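PDB 1XKL: salicylic acid-binding protein 2, which hydrolyses methyl salicylate to salicylic acid and methanol, a step in the signalling that activates systemic acquired resistance in tobacco. Local coordinates for residues D57-L60 / P61-L65. Sequence-based numbering, arbitrary orientation.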
ATOM      1  N   ASP A  57      30.911   3.550  12.280  1.00 21.99           N
ATOM      2  CA  ASP A  57      29.855   2.531  12.217  1.00 21.13           C
ATOM      3  C   ASP A  57      29.654   2.083  10.768  1.00 21.09           C
ATOM      4  O   ASP A  57      29.378   0.918  10.498  1.00 21.51           O
ATOM      5  CB  ASP A  57      28.506   3.074  12.712  1.00 19.86           C
ATOM      6  CG  ASP A  57      28.529   3.517  14.166  1.00 22.79           C
ATOM      7  OD1 ASP A  57      29.369   3.018  14.946  1.00 24.62           O
ATOM      8  OD2 ASP A  57      27.678   4.356  14.528  1.00 21.97           O
ATOM      9  N   TYR A  58      29.762   3.036   9.848  1.00 20.10           N
ATOM     10  CA  TYR A  58      29.590   2.782   8.424  1.00 19.31           C
ATOM     11  C   TYR A  58      30.736   1.952   7.846  1.00 18.64           C
ATOM     12  O   TYR A  58      30.529   1.135   6.947  1.00 18.99           O
ATOM     13  CB  TYR A  58      29.472   4.127   7.697  1.00 17.85           C
ATOM     14  CG  TYR A  58      29.359   4.065   6.191  1.00 19.63           C
ATOM     15  CD1 TYR A  58      28.475   3.180   5.563  1.00 15.93           C
ATOM     16  CD2 TYR A  58      30.109   4.931   5.391  1.00 19.27           C
ATOM     17  CE1 TYR A  58      28.345   3.166   4.172  1.00 16.88           C
ATOM     18  CE2 TYR A  58      29.987   4.927   4.009  1.00 16.81           C
ATOM     19  CZ  TYR A  58      29.107   4.048   3.402  1.00 17.80           C
ATOM     20  OH  TYR A  58      28.988   4.059   2.027  1.00 17.42           O
ATOM     21  N   THR A  59      31.933   2.142   8.392  1.00 18.12           N
ATOM     22  CA  THR A  59      33.141   1.454   7.934  1.00 18.09           C
ATOM     23  C   THR A  59      33.400   0.118   8.626  1.00 19.25           C
ATOM     24  O   THR A  59      34.337  -0.602   8.277  1.00 19.60           O
ATOM     25  CB  THR A  59      34.380   2.344   8.167  1.00 18.36           C
ATOM     26  OG1 THR A  59      34.104   3.670   7.702  1.00 16.06           O
ATOM     27  CG2 THR A  59      35.590   1.786   7.421  1.00 15.24           C
ATOM     28  N   LEU A  60      32.573  -0.209   9.612  1.00 20.08           N
ATOM     29  CA  LEU A  60      32.724  -1.443  10.362  1.00 20.82           C
ATOM     30  C   LEU A  60      33.125  -2.660   9.517  1.00 19.62           C
ATOM     31  O   LEU A  60      34.095  -3.347   9.834  1.00 20.55           O
ATOM     32  CB  LEU A  60      31.426  -1.729  11.127  1.00 23.91           C
ATOM     33  CG  LEU A  60      31.523  -2.648  12.339  1.00 26.11           C
ATOM     34  CD1 LEU A  60      32.601  -2.130  13.289  1.00 27.62           C
ATOM     35  CD2 LEU A  60      30.170  -2.702  13.047  1.00 27.75           C
ATOM     36  N   PRO A  61      32.402  -2.934   8.422  1.00 19.27           N
ATOM     37  CA  PRO A  61      32.761  -4.098   7.598  1.00 19.47           C
ATOM     38  C   PRO A  61      34.224  -4.090   7.147  1.00 20.15           C
ATOM     39  O   PRO A  61      34.907  -5.118   7.194  1.00 21.77           O
ATOM     40  CB  PRO A  61      31.790  -4.005   6.422  1.00 19.14           C
ATOM     41  CG  PRO A  61      30.587  -3.335   7.036  1.00 19.93           C
ATOM     42  CD  PRO A  61      31.233  -2.243   7.860  1.00 18.23           C
ATOM     43  N   LEU A  62      34.709  -2.930   6.717  1.00 18.62           N
ATOM     44  CA  LEU A  62      36.090  -2.816   6.270  1.00 18.16           C
ATOM     45  C   LEU A  62      37.044  -3.069   7.431  1.00 19.98           C
ATOM     46  O   LEU A  62      38.057  -3.755   7.280  1.00 17.05           O
ATOM     47  CB  LEU A  62      36.346  -1.427   5.676  1.00 17.95           C
ATOM     48  CG  LEU A  62      37.778  -1.140   5.212  1.00 16.58           C
ATOM     49  CD1 LEU A  62      38.213  -2.206   4.205  1.00 15.39           C
ATOM     50  CD2 LEU A  62      37.838   0.249   4.579  1.00 14.09           C
HETATM   51  N   MSE A  63      36.723  -2.524   8.598  1.00 22.18           N
HETATM   52  CA  MSE A  63      37.588  -2.722   9.753  1.00 24.91           C
HETATM   53  C   MSE A  63      37.654  -4.209  10.100  1.00 24.61           C
HETATM   54  O   MSE A  63      38.724  -4.730  10.411  1.00 23.95           O
HETATM   55  CB  MSE A  63      37.074  -1.917  10.954  1.00 28.14           C
HETATM   56  CG  MSE A  63      36.915  -0.428  10.684  1.00 34.23           C
HETATM   57 SE   MSE A  63      38.539   0.408  10.020  1.00 44.92          SE
HETATM   58  CE  MSE A  63      39.635   0.177  11.589  1.00 38.22           C
ATOM     59  N   GLU A  64      36.514  -4.892  10.030  1.00 24.83           N
ATOM     60  CA  GLU A  64      36.461  -6.321  10.343  1.00 26.34           C
ATOM     61  C   GLU A  64      37.324  -7.136   9.386  1.00 26.26           C
ATOM     62  O   GLU A  64      37.973  -8.102   9.785  1.00 26.05           O
ATOM     63  CB  GLU A  64      35.011  -6.809  10.299  1.00 28.33           C
ATOM     64  CG  GLU A  64      34.146  -6.199  11.395  1.00 32.17           C
ATOM     65  CD  GLU A  64      32.662  -6.458  11.198  1.00 35.61           C
ATOM     66  OE1 GLU A  64      31.889  -6.204  12.147  1.00 37.87           O
ATOM     67  OE2 GLU A  64      32.269  -6.912  10.103  1.00 36.63           O
ATOM     68  N   LEU A  65      37.326  -6.736   8.119  1.00 26.53           N
ATOM     69  CA  LEU A  65      38.116  -7.416   7.102  1.00 26.44           C
ATOM     70  C   LEU A  65      39.601  -7.204   7.362  1.00 28.05           C
ATOM     71  O   LEU A  65      40.398  -8.142   7.285  1.00 28.46           O
ATOM     72  CB  LEU A  65      37.748  -6.882   5.718  1.00 27.63           C
ATOM     73  CG  LEU A  65      38.631  -7.265   4.531  1.00 29.44           C
ATOM     74  CD1 LEU A  65      38.717  -8.774   4.394  1.00 32.01           C
ATOM     75  CD2 LEU A  65      38.059  -6.645   3.268  1.00 30.73           C
TER
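The carbonyl oxygen of Thr-59 is gripped twice by the turn that follows it. Its sound bond is to Met-63 N (3.1 Å, N-H...O angle 162°); Leu-62 N approaches the same oxygen at 2.8 Å, but its N-H is bent so far off line that the bond is weak. One residue on, Leu-60 O receives Glu-64 N (2.9 Å). The shared acceptor marks a kink in helix 55-67. Pro-61 has no N-H to give to the turn before, and Leu-62 N turns weakly to Thr-59 O, three residues back, instead of to the residue four back. The proline ring carbon CD lies 3.6 Å from Tyr-58 O and is held 3.3 Å from Leu-60 CB by the intervening peptide bond.

Side chains follow the two faces of the helix. Thr-59 OG1 lies beside its own backbone N (chi1 -47°) and bonds Leu-55 O and Asn-86 ND2; this puts the methyl CG2 anti to that N, alongside Leu-62, whose CB is 3.7 Å away. The small two-faced threonine thus serves both an apolar seam and a buried polar link to helix 83-93. On the exposed flank, the extended Glu-64 chain crosses Leu-60, bringing OE1 to 3.6 Å from CG, so aliphatic carbon lies against a carboxylate that can stay hydrated.

Proline therefore bends the helix without ending it: positions 61 and 62 miss the regular bond, i-to-i+4 bonding resumes at Met-63, and the buried side chains still pack on strand 6-10 of the central sheet and on helix 83-93, which follows the nucleophile elbow of this alpha/beta hydrolase.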